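Local coordinates for L-lysine 6-monooxygenase involved in desferrioxamine biosynthesis (Erwinia amylovora CFBP1430, PDB 5O8P), which probably uses FAD and NADPH to hydroxylate an amine nitrogen of cadaverine during biosynthesis of the siderophore desferrioxamine, at residues F96-R100 against K101-Q105; I14-P18 against F19-L23; W224-A228 against P229-P233; K272-N275 against S276-N280; E351-Q354 against Q355-W359. All coordinates share one frame; numbering follows the deposited sequence.

Contact 1: residues F96-R100 against K101-Q105; sequences FFLMR and KEYNQ. With FAD (flavin-adenine dinucleotide), chain C.
L98 and Y103 make the apolar part of this local contact. Methyl CD1 of L98 lies 4.0 Å from Y103 CD1, at the edge of the ring and near its plane, and the two side chains cross at about a right angle. Y103 has its CG anti to the backbone N (chi1 178°), and the ring extends away from the preceding strand. Backbone bonds start the helix. Y103 N donates to M99 O at 3.0 Å, and N104 N donates to R100 O, also at 3.0 Å. M99 is the N-cap residue. One water links the segments by accepting from M99 N at 2.7 Å and donating to E102 OE1. K86 forms a salt bridge with E102 OE2. R100 faces the cofactor. Its NE is 3.6 Å from FAD C6, and methyl C7M lies over one face of the guanidinium, whose NH2 pairs with E206. R100 also belongs to the NADP(+) site, consistent with a place between the two cofactors. The axis of 97-99 makes 82° with that of 101-105 in helix 100-113. L98 packs on F90 of helix 87-93 and L77 of helix 77-83, and Y103 touches L57 of strand 56-57.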
# COMPACT_ATOMS: atom_id res chain seq x y z
N PHE B 96 -0.19 -2.46 12.58
CA PHE B 96 -0.18 -1.50 13.67
C PHE B 96 -1.50 -1.39 14.44
O PHE B 96 -1.50 -1.01 15.61
CB PHE B 96 0.27 -0.10 13.19
CG PHE B 96 1.77 0.10 13.20
CD1 PHE B 96 2.47 0.28 14.39
CD2 PHE B 96 2.49 0.09 12.02
CE1 PHE B 96 3.84 0.43 14.39
CE2 PHE B 96 3.86 0.25 12.01
CZ PHE B 96 4.54 0.42 13.20
N PHE B 97 -2.61 -1.74 13.79
CA PHE B 97 -3.93 -1.41 14.32
C PHE B 97 -4.63 -2.62 14.89
O PHE B 97 -4.93 -3.58 14.15
CB PHE B 97 -4.78 -0.76 13.24
CG PHE B 97 -4.14 0.47 12.67
CD1 PHE B 97 -4.22 1.67 13.35
CD2 PHE B 97 -3.40 0.40 11.50
CE1 PHE B 97 -3.61 2.80 12.85
CE2 PHE B 97 -2.78 1.53 11.00
CZ PHE B 97 -2.88 2.73 11.67
N LEU B 98 -4.88 -2.57 16.20
CA LEU B 98 -5.53 -3.66 16.87
C LEU B 98 -6.99 -3.73 16.46
O LEU B 98 -7.64 -2.70 16.21
CB LEU B 98 -5.48 -3.43 18.37
CG LEU B 98 -4.15 -3.45 19.08
CD1 LEU B 98 -4.34 -3.04 20.55
CD2 LEU B 98 -3.53 -4.83 18.98
N MET B 99 -7.52 -4.95 16.41
CA MET B 99 -8.96 -5.16 16.31
C MET B 99 -9.59 -4.64 17.60
O MET B 99 -9.04 -4.85 18.67
CB MET B 99 -9.27 -6.65 16.20
CG MET B 99 -8.63 -7.43 15.06
SD MET B 99 -8.65 -6.65 13.44
CE MET B 99 -10.38 -6.27 13.15
N ARG B 100 -10.76 -3.99 17.54
CA ARG B 100 -11.44 -3.56 18.76
C ARG B 100 -11.69 -4.69 19.72
O ARG B 100 -11.63 -4.49 20.93
CB ARG B 100 -12.78 -2.91 18.48
CG ARG B 100 -12.70 -1.58 17.79
CD ARG B 100 -13.51 -0.51 18.49
NE ARG B 100 -13.77 0.55 17.54
CZ ARG B 100 -14.73 0.52 16.61
NH1 ARG B 100 -15.53 -0.52 16.48
NH2 ARG B 100 -14.85 1.55 15.79
N LYS B 101 -11.98 -5.87 19.19
CA LYS B 101 -12.19 -7.02 20.04
C LYS B 101 -10.92 -7.35 20.83
O LYS B 101 -11.00 -7.69 22.00
CB LYS B 101 -12.67 -8.23 19.24
CG LYS B 101 -12.63 -9.55 20.00
CD LYS B 101 -13.64 -10.56 19.48
CE LYS B 101 -14.97 -10.37 20.19
NZ LYS B 101 -16.05 -11.19 19.56
N GLU B 102 -9.76 -7.25 20.19
CA GLU B 102 -8.52 -7.55 20.87
C GLU B 102 -8.16 -6.45 21.88
O GLU B 102 -7.66 -6.74 22.95
CB GLU B 102 -7.39 -7.77 19.86
CG GLU B 102 -6.11 -8.30 20.48
CD GLU B 102 -5.24 -9.09 19.51
OE1 GLU B 102 -5.08 -8.68 18.34
OE2 GLU B 102 -4.71 -10.13 19.94
N TYR B 103 -8.43 -5.19 21.55
CA TYR B 103 -8.12 -4.10 22.47
C TYR B 103 -8.94 -4.26 23.72
O TYR B 103 -8.45 -4.04 24.83
CB TYR B 103 -8.43 -2.74 21.84
CG TYR B 103 -8.17 -1.54 22.74
CD1 TYR B 103 -6.89 -1.10 23.01
CD2 TYR B 103 -9.22 -0.84 23.28
CE1 TYR B 103 -6.66 0.01 23.81
CE2 TYR B 103 -9.01 0.28 24.09
CZ TYR B 103 -7.73 0.69 24.35
OH TYR B 103 -7.53 1.79 25.15
N ASN B 104 -10.20 -4.66 23.52
CA ASN B 104 -11.12 -4.88 24.63
C ASN B 104 -10.62 -6.03 25.50
O ASN B 104 -10.59 -5.89 26.71
CB ASN B 104 -12.53 -5.16 24.12
CG ASN B 104 -13.58 -5.16 25.23
OD1 ASN B 104 -13.64 -4.22 26.03
ND2 ASN B 104 -14.40 -6.21 25.27
N GLN B 105 -10.22 -7.14 24.88
CA GLN B 105 -9.63 -8.26 25.60
C GLN B 105 -8.38 -7.85 26.39
O GLN B 105 -8.19 -8.27 27.53
CB GLN B 105 -9.24 -9.38 24.64
CG GLN B 105 -10.39 -10.21 24.12
CD GLN B 105 -9.96 -11.20 23.06
OE1 GLN B 105 -8.78 -11.35 22.75
NE2 GLN B 105 -10.93 -11.87 22.48
PA FAD C . -15.63 5.61 28.88
O1A FAD C . -15.85 4.25 28.23
O2A FAD C . -16.67 6.69 28.71
O5B FAD C . -15.40 5.29 30.45
C5B FAD C . -16.21 5.87 31.47
C4B FAD C . -16.51 4.91 32.61
O4B FAD C . -16.93 5.65 33.76
C3B FAD C . -17.66 3.95 32.28
O3B FAD C . -17.27 2.62 32.64
C2B FAD C . -18.84 4.49 33.08
O2B FAD C . -19.76 3.48 33.51
C1B FAD C . -18.16 5.12 34.27
N9A FAD C . -18.96 6.13 35.03
C8A FAD C . -19.63 7.20 34.56
N7A FAD C . -20.23 7.87 35.59
C5A FAD C . -19.94 7.22 36.74
C6A FAD C . -20.24 7.37 38.19
N6A FAD C . -21.00 8.39 38.64
N1A FAD C . -19.72 6.45 39.04
C2A FAD C . -18.96 5.42 38.62
N3A FAD C . -18.65 5.22 37.32
C4A FAD C . -19.10 6.07 36.35
N1 FAD C . -10.37 6.84 20.15
C2 FAD C . -9.17 6.46 19.66
O2 FAD C . -8.17 7.17 19.92
N3 FAD C . -9.02 5.35 18.90
C4 FAD C . -10.05 4.55 18.59
O4 FAD C . -9.89 3.54 17.89
C4X FAD C . -11.41 4.90 19.09
N5 FAD C . -12.49 4.14 18.82
C5X FAD C . -13.71 4.49 19.29
C6 FAD C . -14.79 3.68 18.97
C7 FAD C . -16.08 3.97 19.42
C7M FAD C . -17.23 3.07 19.06
C8 FAD C . -16.29 5.18 20.26
C8M FAD C . -17.67 5.52 20.75
C9 FAD C . -15.21 6.01 20.58
C9A FAD C . -13.91 5.73 20.13
N10 FAD C . -12.77 6.55 20.44
C10 FAD C . -11.51 6.14 19.92
C1' FAD C . -12.84 7.78 21.27
C2' FAD C . -12.51 7.52 22.76
O2' FAD C . -11.33 6.70 22.88
C3' FAD C . -13.67 6.87 23.55
O3' FAD C . -14.82 7.72 23.53
C4' FAD C . -13.31 6.56 25.00
O4' FAD C . -14.12 5.47 25.47
C5' FAD C . -13.50 7.75 25.93
O5' FAD C . -12.69 7.58 27.09
P FAD C . -13.35 7.51 28.55
O1P FAD C . -12.25 7.25 29.55
O2P FAD C . -14.17 8.77 28.64
O3P FAD C . -14.20 6.14 28.31
O HOH W 1 -5.77 -6.97 16.65

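Contact 2: residues I14-P18 against F19-L23; sequences IGIGP and FNLGL. With FAD (flavin-adenine dinucleotide), chain C.
The backbone passes from strand 8-14 into helix 18-27 with G17 at the N-cap position, and L21 N donates to G17 O at 2.9 Å. This is the glycine-rich strand-turn-helix of a Rossmann-type FAD-binding fold. G22 N bonds P18 O at 3.0 Å. G15 and G17 have no side chains, so the cofactor lies directly on the backbone: the CA of G15 is next to ribose O4B, and G17 CA is beside the phosphate-linked O5B. P18 CD approaches the bridging O3P of FAD at 3.3 Å. With P18 and G17 placed there, the helix N terminus faces the pyrophosphate and probably helps to balance its charge. Among the side chains, N20 reaches back to the turn. Its ND2 donates to G15 O at 2.7 Å, and the acceptor lies in the amide plane. Q382 binds the other end of that amide, at OD1, which fixes its rotation. I16 holds CG2 anti to its backbone N and sets that methyl 4.0 Å from L21 CB. The F19 ring meets the flavin side of the pyrophosphate obliquely and has a cation-pi partner in R402. F19 CE2 lies 3.2 Å from FAD O5'.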
# COMPACT_ATOMS: atom_id res chain seq x y z
N ILE B 14 -12.56 8.63 39.32
CA ILE B 14 -13.97 8.26 39.20
C ILE B 14 -14.27 7.99 37.74
O ILE B 14 -14.24 8.90 36.93
CB ILE B 14 -14.88 9.38 39.71
CG1 ILE B 14 -14.58 9.67 41.18
CG2 ILE B 14 -16.35 9.03 39.48
CD1 ILE B 14 -15.30 10.89 41.71
N GLY B 15 -14.57 6.74 37.41
CA GLY B 15 -14.76 6.27 36.05
C GLY B 15 -13.54 5.51 35.61
O GLY B 15 -12.44 5.96 35.86
N ILE B 16 -13.72 4.34 35.01
CA ILE B 16 -12.61 3.53 34.49
C ILE B 16 -12.88 3.23 33.02
O ILE B 16 -13.25 2.11 32.60
CB ILE B 16 -12.38 2.24 35.31
CG1 ILE B 16 -12.17 2.57 36.78
CG2 ILE B 16 -11.15 1.50 34.80
CD1 ILE B 16 -12.29 1.35 37.68
N GLY B 17 -12.71 4.28 32.22
CA GLY B 17 -12.61 4.14 30.78
C GLY B 17 -11.18 3.86 30.45
O GLY B 17 -10.38 3.67 31.36
N PRO B 18 -10.83 3.83 29.15
CA PRO B 18 -9.43 3.58 28.78
C PRO B 18 -8.46 4.63 29.31
O PRO B 18 -7.31 4.29 29.58
CB PRO B 18 -9.45 3.59 27.25
CG PRO B 18 -10.89 3.49 26.86
CD PRO B 18 -11.67 4.10 27.97
N PHE B 19 -8.93 5.86 29.48
CA PHE B 19 -8.09 6.91 30.06
C PHE B 19 -7.73 6.67 31.54
O PHE B 19 -6.54 6.62 31.87
CB PHE B 19 -8.71 8.30 29.85
CG PHE B 19 -8.92 8.64 28.42
CD1 PHE B 19 -7.91 8.41 27.46
CD2 PHE B 19 -10.08 9.23 28.00
CE1 PHE B 19 -8.09 8.72 26.14
CE2 PHE B 19 -10.26 9.55 26.66
CZ PHE B 19 -9.27 9.28 25.74
N ASN B 20 -8.71 6.51 32.43
CA ASN B 20 -8.40 6.21 33.84
C ASN B 20 -7.82 4.83 34.04
O ASN B 20 -7.06 4.63 34.97
CB ASN B 20 -9.60 6.40 34.76
CG ASN B 20 -9.73 7.81 35.31
OD1 ASN B 20 -8.88 8.65 35.08
ND2 ASN B 20 -10.80 8.07 36.04
N LEU B 21 -8.14 3.87 33.16
CA LEU B 21 -7.49 2.56 33.21
C LEU B 21 -6.00 2.73 32.91
O LEU B 21 -5.16 2.04 33.48
CB LEU B 21 -8.13 1.58 32.23
CG LEU B 21 -7.56 0.16 32.22
CD1 LEU B 21 -7.72 -0.49 33.59
CD2 LEU B 21 -8.21 -0.71 31.14
N GLY B 22 -5.69 3.64 31.99
CA GLY B 22 -4.30 4.03 31.72
C GLY B 22 -3.64 4.60 32.95
O GLY B 22 -2.63 4.07 33.40
N LEU B 23 -4.24 5.65 33.50
CA LEU B 23 -3.73 6.26 34.74
C LEU B 23 -3.47 5.21 35.82
O LEU B 23 -2.47 5.27 36.54
CB LEU B 23 -4.69 7.32 35.28
CG LEU B 23 -4.21 8.19 36.45
CD1 LEU B 23 -2.83 8.75 36.20
CD2 LEU B 23 -5.19 9.32 36.69
PA FAD C . -15.63 5.61 28.88
O1A FAD C . -15.85 4.25 28.23
O2A FAD C . -16.67 6.69 28.71
O5B FAD C . -15.40 5.29 30.45
C5B FAD C . -16.21 5.87 31.47
C4B FAD C . -16.51 4.91 32.61
O4B FAD C . -16.93 5.65 33.76
C3B FAD C . -17.66 3.95 32.28
O3B FAD C . -17.27 2.62 32.64
C2B FAD C . -18.84 4.49 33.08
O2B FAD C . -19.76 3.48 33.51
C1B FAD C . -18.16 5.12 34.27
N9A FAD C . -18.96 6.13 35.03
C8A FAD C . -19.63 7.20 34.56
N7A FAD C . -20.23 7.87 35.59
C5A FAD C . -19.94 7.22 36.74
C6A FAD C . -20.24 7.37 38.19
N6A FAD C . -21.00 8.39 38.64
N1A FAD C . -19.72 6.45 39.04
C2A FAD C . -18.96 5.42 38.62
N3A FAD C . -18.65 5.22 37.32
C4A FAD C . -19.10 6.07 36.35
N1 FAD C . -10.37 6.84 20.15
C2 FAD C . -9.17 6.46 19.66
O2 FAD C . -8.17 7.17 19.92
N3 FAD C . -9.02 5.35 18.90
C4 FAD C . -10.05 4.55 18.59
O4 FAD C . -9.89 3.54 17.89
C4X FAD C . -11.41 4.90 19.09
N5 FAD C . -12.49 4.14 18.82
C5X FAD C . -13.71 4.49 19.29
C6 FAD C . -14.79 3.68 18.97
C7 FAD C . -16.08 3.97 19.42
C7M FAD C . -17.23 3.07 19.06
C8 FAD C . -16.29 5.18 20.26
C8M FAD C . -17.67 5.52 20.75
C9 FAD C . -15.21 6.01 20.58
C9A FAD C . -13.91 5.73 20.13
N10 FAD C . -12.77 6.55 20.44
C10 FAD C . -11.51 6.14 19.92
C1' FAD C . -12.84 7.78 21.27
C2' FAD C . -12.51 7.52 22.76
O2' FAD C . -11.33 6.70 22.88
C3' FAD C . -13.67 6.87 23.55
O3' FAD C . -14.82 7.72 23.53
C4' FAD C . -13.31 6.56 25.00
O4' FAD C . -14.12 5.47 25.47
C5' FAD C . -13.50 7.75 25.93
O5' FAD C . -12.69 7.58 27.09
P FAD C . -13.35 7.51 28.55
O1P FAD C . -12.25 7.25 29.55
O2P FAD C . -14.17 8.77 28.64
O3P FAD C . -14.20 6.14 28.31

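Contact 3: residues W224-A228 against P229-P233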
# COMPACT_ATOMS: atom_id res chain seq x y z
N TRP B 224 -27.89 6.77 3.68
CA TRP B 224 -26.93 7.46 4.53
C TRP B 224 -27.13 8.94 4.34
O TRP B 224 -26.95 9.46 3.24
CB TRP B 224 -25.51 7.08 4.14
CG TRP B 224 -24.43 7.45 5.13
CD1 TRP B 224 -24.55 8.20 6.27
CD2 TRP B 224 -23.05 7.11 5.03
NE1 TRP B 224 -23.35 8.30 6.90
CE2 TRP B 224 -22.40 7.65 6.16
CE3 TRP B 224 -22.29 6.39 4.09
CZ2 TRP B 224 -21.03 7.50 6.39
CZ3 TRP B 224 -20.92 6.25 4.31
CH2 TRP B 224 -20.30 6.80 5.46
N ILE B 225 -27.52 9.64 5.40
CA ILE B 225 -27.75 11.07 5.34
C ILE B 225 -26.83 11.70 6.36
O ILE B 225 -26.71 11.18 7.44
CB ILE B 225 -29.21 11.41 5.67
CG1 ILE B 225 -30.12 10.76 4.61
CG2 ILE B 225 -29.41 12.93 5.76
CD1 ILE B 225 -31.60 10.91 4.89
N THR B 226 -26.18 12.80 6.00
CA THR B 226 -25.28 13.51 6.92
C THR B 226 -25.42 15.02 6.79
O THR B 226 -25.73 15.53 5.72
CB THR B 226 -23.79 13.10 6.72
OG1 THR B 226 -22.97 13.93 7.53
CG2 THR B 226 -23.36 13.23 5.25
N ARG B 227 -25.21 15.72 7.91
CA ARG B 227 -25.15 17.19 7.90
C ARG B 227 -23.82 17.68 7.31
O ARG B 227 -23.76 18.78 6.76
CB ARG B 227 -25.33 17.77 9.32
CG ARG B 227 -25.51 19.29 9.33
CD ARG B 227 -24.72 19.98 10.46
NE ARG B 227 -25.30 19.67 11.76
CZ ARG B 227 -26.28 20.37 12.36
NH1 ARG B 227 -26.82 21.45 11.78
NH2 ARG B 227 -26.72 19.98 13.55
N ALA B 228 -22.78 16.85 7.44
CA ALA B 228 -21.45 17.18 6.92
C ALA B 228 -21.50 17.51 5.43
O ALA B 228 -22.29 16.93 4.69
CB ALA B 228 -20.50 16.01 7.16
N PRO B 229 -20.63 18.45 4.99
CA PRO B 229 -20.60 18.83 3.56
C PRO B 229 -20.15 17.71 2.61
O PRO B 229 -20.59 17.66 1.47
CB PRO B 229 -19.61 20.01 3.55
CG PRO B 229 -18.71 19.76 4.72
CD PRO B 229 -19.61 19.17 5.77
N ARG B 230 -19.28 16.83 3.10
CA ARG B 230 -18.82 15.66 2.37
C ARG B 230 -18.70 14.53 3.36
O ARG B 230 -18.90 14.73 4.57
CB ARG B 230 -17.43 15.93 1.78
CG ARG B 230 -17.36 17.05 0.76
CD ARG B 230 -15.97 17.68 0.63
NE ARG B 230 -15.72 18.54 1.78
CZ ARG B 230 -14.74 18.39 2.68
NH1 ARG B 230 -13.86 17.40 2.58
NH2 ARG B 230 -14.67 19.24 3.70
N PHE B 231 -18.38 13.33 2.86
CA PHE B 231 -17.99 12.22 3.73
C PHE B 231 -16.48 12.33 3.94
O PHE B 231 -15.70 11.56 3.35
CB PHE B 231 -18.40 10.87 3.11
CG PHE B 231 -19.88 10.75 2.89
CD1 PHE B 231 -20.72 10.31 3.90
CD2 PHE B 231 -20.43 11.11 1.67
CE1 PHE B 231 -22.08 10.23 3.70
CE2 PHE B 231 -21.80 11.02 1.46
CZ PHE B 231 -22.63 10.58 2.47
N TYR B 232 -16.08 13.32 4.74
CA TYR B 232 -14.67 13.69 4.83
C TYR B 232 -13.86 12.62 5.54
O TYR B 232 -14.33 12.02 6.50
CB TYR B 232 -14.43 15.10 5.45
CG TYR B 232 -15.17 15.45 6.73
CD1 TYR B 232 -14.92 14.75 7.91
CD2 TYR B 232 -16.10 16.50 6.77
CE1 TYR B 232 -15.58 15.07 9.10
CE2 TYR B 232 -16.76 16.82 7.95
CZ TYR B 232 -16.50 16.10 9.12
OH TYR B 232 -17.16 16.40 10.30
N PRO B 233 -12.65 12.35 5.04
CA PRO B 233 -11.77 11.45 5.76
C PRO B 233 -11.11 12.12 6.96
O PRO B 233 -10.99 13.35 7.01
CB PRO B 233 -10.72 11.07 4.71
CG PRO B 233 -10.63 12.27 3.85
CD PRO B 233 -12.01 12.86 3.81
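W224 and F231 meet where strand 221-225 of the five-stranded parallel sheet runs out into a loop of the NADP(+) site. R227 and Y232 bind that cofactor, which is absent from this chain. The F231 ring turns its edge toward the face of W224, with the six-membered ring of W224 and the F231 ring 4.5 Å apart between centroids and their planes at 52°. The corner atom F231 CE1 does the touching. It stands over the middle of the indole, 3.5 Å from W224 CD2. T226 adds its methyl: CG2 lies 3.6 Å from F231 CE1. The T226 hydroxyl is anti to the backbone N (chi1 173°), and OG1 accepts from A228 N at 2.9 Å, forming an ST turn. F231 is the centre of an inverse gamma turn, closed by a weak bond from Y232 N to R230 O. Farther along, A228 CB touches Y232 CE2 at 3.9 Å, obliquely to the ring. W224 NE1 donates to G199 O, and Y208 stacks on the indole. R227 pairs with E304. The side chains thus meet across the bend by apolar and aromatic packing, while the ST turn and the inverse gamma turn add local polar bonds.

Contact 4: residues K272-N275 against S276-N280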
# COMPACT_ATOMS: atom_id res chain seq x y z
N LYS B 272 -13.14 13.90 14.01
CA LYS B 272 -14.47 13.32 13.73
C LYS B 272 -14.60 12.73 12.29
O LYS B 272 -15.70 12.51 11.81
CB LYS B 272 -15.55 14.38 14.03
CG LYS B 272 -15.87 14.54 15.51
CD LYS B 272 -16.43 15.93 15.88
CE LYS B 272 -17.61 16.41 15.02
NZ LYS B 272 -18.84 15.55 15.07
N GLY B 273 -13.49 12.44 11.63
CA GLY B 273 -13.51 11.91 10.25
C GLY B 273 -13.65 10.41 10.15
O GLY B 273 -13.54 9.70 11.15
N ILE B 274 -13.88 9.93 8.93
CA ILE B 274 -13.89 8.51 8.63
C ILE B 274 -12.50 8.07 8.16
O ILE B 274 -11.80 8.81 7.48
CB ILE B 274 -14.89 8.18 7.51
CG1 ILE B 274 -16.28 8.73 7.83
CG2 ILE B 274 -14.98 6.68 7.29
CD1 ILE B 274 -17.19 8.82 6.62
N ASN B 275 -12.09 6.86 8.52
CA ASN B 275 -10.79 6.35 8.10
C ASN B 275 -10.83 6.22 6.58
O ASN B 275 -11.78 5.66 6.02
CB ASN B 275 -10.47 5.05 8.88
CG ASN B 275 -9.56 4.09 8.14
OD1 ASN B 275 -8.47 4.44 7.76
ND2 ASN B 275 -10.01 2.85 7.98
N SER B 276 -9.83 6.79 5.90
CA SER B 276 -9.84 6.88 4.43
C SER B 276 -9.95 5.52 3.74
O SER B 276 -10.63 5.42 2.74
CB SER B 276 -8.66 7.69 3.91
OG SER B 276 -7.43 7.14 4.33
N SER B 277 -9.33 4.49 4.29
CA SER B 277 -9.47 3.13 3.77
C SER B 277 -10.92 2.68 3.72
O SER B 277 -11.32 1.99 2.77
CB SER B 277 -8.72 2.13 4.64
OG SER B 277 -7.33 2.31 4.51
N LEU B 278 -11.68 3.05 4.75
CA LEU B 278 -13.07 2.65 4.86
C LEU B 278 -13.95 3.39 3.87
O LEU B 278 -14.77 2.76 3.21
CB LEU B 278 -13.60 2.87 6.29
CG LEU B 278 -15.03 2.45 6.62
CD1 LEU B 278 -15.23 0.96 6.34
CD2 LEU B 278 -15.35 2.77 8.08
N ILE B 279 -13.78 4.71 3.74
CA ILE B 279 -14.50 5.44 2.70
C ILE B 279 -14.29 4.75 1.35
O ILE B 279 -15.25 4.47 0.64
CB ILE B 279 -14.04 6.90 2.55
CG1 ILE B 279 -14.48 7.72 3.74
CG2 ILE B 279 -14.64 7.53 1.29
CD1 ILE B 279 -13.69 9.00 3.94
N ASN B 280 -13.04 4.49 1.00
CA ASN B 280 -12.73 3.83 -0.25
C ASN B 280 -13.26 2.41 -0.33
O ASN B 280 -13.63 1.96 -1.41
CB ASN B 280 -11.22 3.80 -0.47
CG ASN B 280 -10.65 5.17 -0.77
OD1 ASN B 280 -11.37 6.14 -1.05
ND2 ASN B 280 -9.33 5.25 -0.72
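N275 is at the N-cap position of helix 276-290, and its O takes the first helical bonds, from I279 N at 3.2 Å and weakly from L278 N at 2.9 Å. The N275 side chain does not complete a classic cap. Its OD1 is 3.3 Å from S276 N, but the angle is poor for a bond. Instead the amide lies against the first turn, with ND2 3.7 Å from S277 CB. I274 makes the apolar contact. Its CB is directed toward the helix. CG1 lies beside the backbone N (chi1 -53°), which leaves CG2 anti to it. CG2 meets I279 CG1 at 3.7 Å and L278 CD2 at 4.0 Å, and I274 crosses both side chains at about a right angle. The backbone N of N275 is held by Q202 OE1. I274 and L278 both pack on Q202 and A205 of helix 202-213. S276 and I279 touch P233 of the loop after strand 221-225. S276, I279 and N280 pack on T237 of the fourth subunit, and N280 OD1 accepts from K238 N of that subunit.

Contact 5: residues E351-Q354 against Q355-W359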
# COMPACT_ATOMS: atom_id res chain seq x y z
N GLU B 351 -22.51 18.52 41.17
CA GLU B 351 -23.33 19.52 41.89
C GLU B 351 -22.76 19.90 43.26
O GLU B 351 -22.76 21.07 43.64
CB GLU B 351 -24.77 19.04 42.11
CG GLU B 351 -25.74 19.29 40.95
CD GLU B 351 -27.22 19.32 41.39
OE1 GLU B 351 -27.50 19.61 42.57
OE2 GLU B 351 -28.11 19.08 40.54
N GLY B 352 -22.28 18.90 44.00
CA GLY B 352 -21.73 19.13 45.34
C GLY B 352 -20.42 19.90 45.43
O GLY B 352 -20.03 20.32 46.53
N ILE B 353 -19.73 20.09 44.31
CA ILE B 353 -18.50 20.89 44.29
C ILE B 353 -18.56 22.00 43.24
O ILE B 353 -17.53 22.43 42.73
CB ILE B 353 -17.25 19.99 44.12
CG1 ILE B 353 -17.28 19.16 42.83
CG2 ILE B 353 -17.12 19.05 45.31
CD1 ILE B 353 -15.98 18.45 42.54
N GLN B 354 -19.76 22.52 42.97
CA GLN B 354 -19.94 23.60 41.99
C GLN B 354 -19.15 24.85 42.36
O GLN B 354 -18.41 25.38 41.54
CB GLN B 354 -21.42 23.96 41.79
CG GLN B 354 -22.07 23.19 40.65
CD GLN B 354 -23.57 23.35 40.55
OE1 GLN B 354 -24.22 24.00 41.38
NE2 GLN B 354 -24.14 22.75 39.52
N GLN B 355 -19.28 25.29 43.60
CA GLN B 355 -18.56 26.47 44.08
C GLN B 355 -17.01 26.32 44.01
O GLN B 355 -16.31 27.32 43.88
CB GLN B 355 -19.09 26.93 45.47
CG GLN B 355 -18.51 26.28 46.75
CD GLN B 355 -18.97 24.84 47.02
OE1 GLN B 355 -19.91 24.32 46.39
NE2 GLN B 355 -18.28 24.17 47.94
N ARG B 356 -16.49 25.09 44.03
CA ARG B 356 -15.03 24.82 43.98
C ARG B 356 -14.45 24.72 42.55
O ARG B 356 -13.22 24.59 42.40
CB ARG B 356 -14.68 23.49 44.66
CG ARG B 356 -15.30 23.18 46.00
CD ARG B 356 -14.41 23.49 47.18
NE ARG B 356 -12.99 23.12 47.02
CZ ARG B 356 -12.00 23.70 47.71
NH1 ARG B 356 -12.23 24.66 48.61
NH2 ARG B 356 -10.75 23.33 47.49
N ILE B 357 -15.31 24.77 41.53
CA ILE B 357 -14.92 24.56 40.15
C ILE B 357 -14.89 25.90 39.41
O ILE B 357 -15.78 26.73 39.61
CB ILE B 357 -15.90 23.57 39.48
CG1 ILE B 357 -15.56 22.15 39.95
CG2 ILE B 357 -15.86 23.65 37.96
CD1 ILE B 357 -16.55 21.08 39.54
N GLN B 358 -13.88 26.09 38.56
CA GLN B 358 -13.80 27.29 37.72
C GLN B 358 -14.66 27.08 36.48
O GLN B 358 -14.40 26.16 35.71
CB GLN B 358 -12.35 27.57 37.30
CG GLN B 358 -11.38 27.72 38.45
CD GLN B 358 -10.05 28.30 38.03
OE1 GLN B 358 -10.00 29.39 37.48
NE2 GLN B 358 -8.97 27.58 38.30
N TRP B 359 -15.68 27.91 36.32
CA TRP B 359 -16.56 27.85 35.14
C TRP B 359 -16.23 28.99 34.19
O TRP B 359 -15.88 30.08 34.64
CB TRP B 359 -18.03 27.91 35.57
CG TRP B 359 -18.40 26.83 36.58
CD1 TRP B 359 -18.32 26.92 37.93
CD2 TRP B 359 -18.89 25.51 36.29
NE1 TRP B 359 -18.73 25.75 38.51
CE2 TRP B 359 -19.10 24.87 37.52
CE3 TRP B 359 -19.20 24.82 35.11
CZ2 TRP B 359 -19.58 23.55 37.61
CZ3 TRP B 359 -19.66 23.50 35.20
CH2 TRP B 359 -19.85 22.89 36.44
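I357 folds back over I353 and Q354. Its CB lies 3.7 Å from Q354 O. From there the side chain divides. CG1 passes I353 O at 3.4 Å, and the terminal CD1 reaches I353 CG1 at 3.9 Å, the two isoleucines meeting at a slant. The other branch, CG2, stands over one face of the W359 ring, toward its rim. The backbone here forms two overlapping beta turns beside the 3-10 segment 351-352, in the long loop between strands 342-343 and 379-381. R356 N gives a weak bond to I353 O, and I357 N donates to Q354 O at 3.2 Å. The same Q354 O also takes W359 NE1 at 3.1 Å, in the indole plane and nearly straight at 167°. The two donors come from opposite faces of the carbonyl plane. W359 CZ2 rests 3.9 Å from Q354 CG. The end of R356 leads away from 351-354, donates through NE to Y135 OH and makes a cation-pi contact with Y128.

In the fold
The five contacts follow one another along the chain, and none nests in or crosses another. Contact 2 comes first, at the turn between strand 8-14 and helix 18-27. Contact 1 joins strand 97-99 to helix 100-113. These two touch through Y103 OH and P18 CB, and both line FAD. Contact 3 holds the bend after strand 221-225, and contact 4 starts helix 276-290. They also touch: Y232 O probably accepts from I274 N, and I279 packs on F231 and P233. Together they tie the NADP(+)-site loops to the fourth subunit. Contact 5 lies apart in the loop 351-359, its nearest atoms about 8 Å from contact 2.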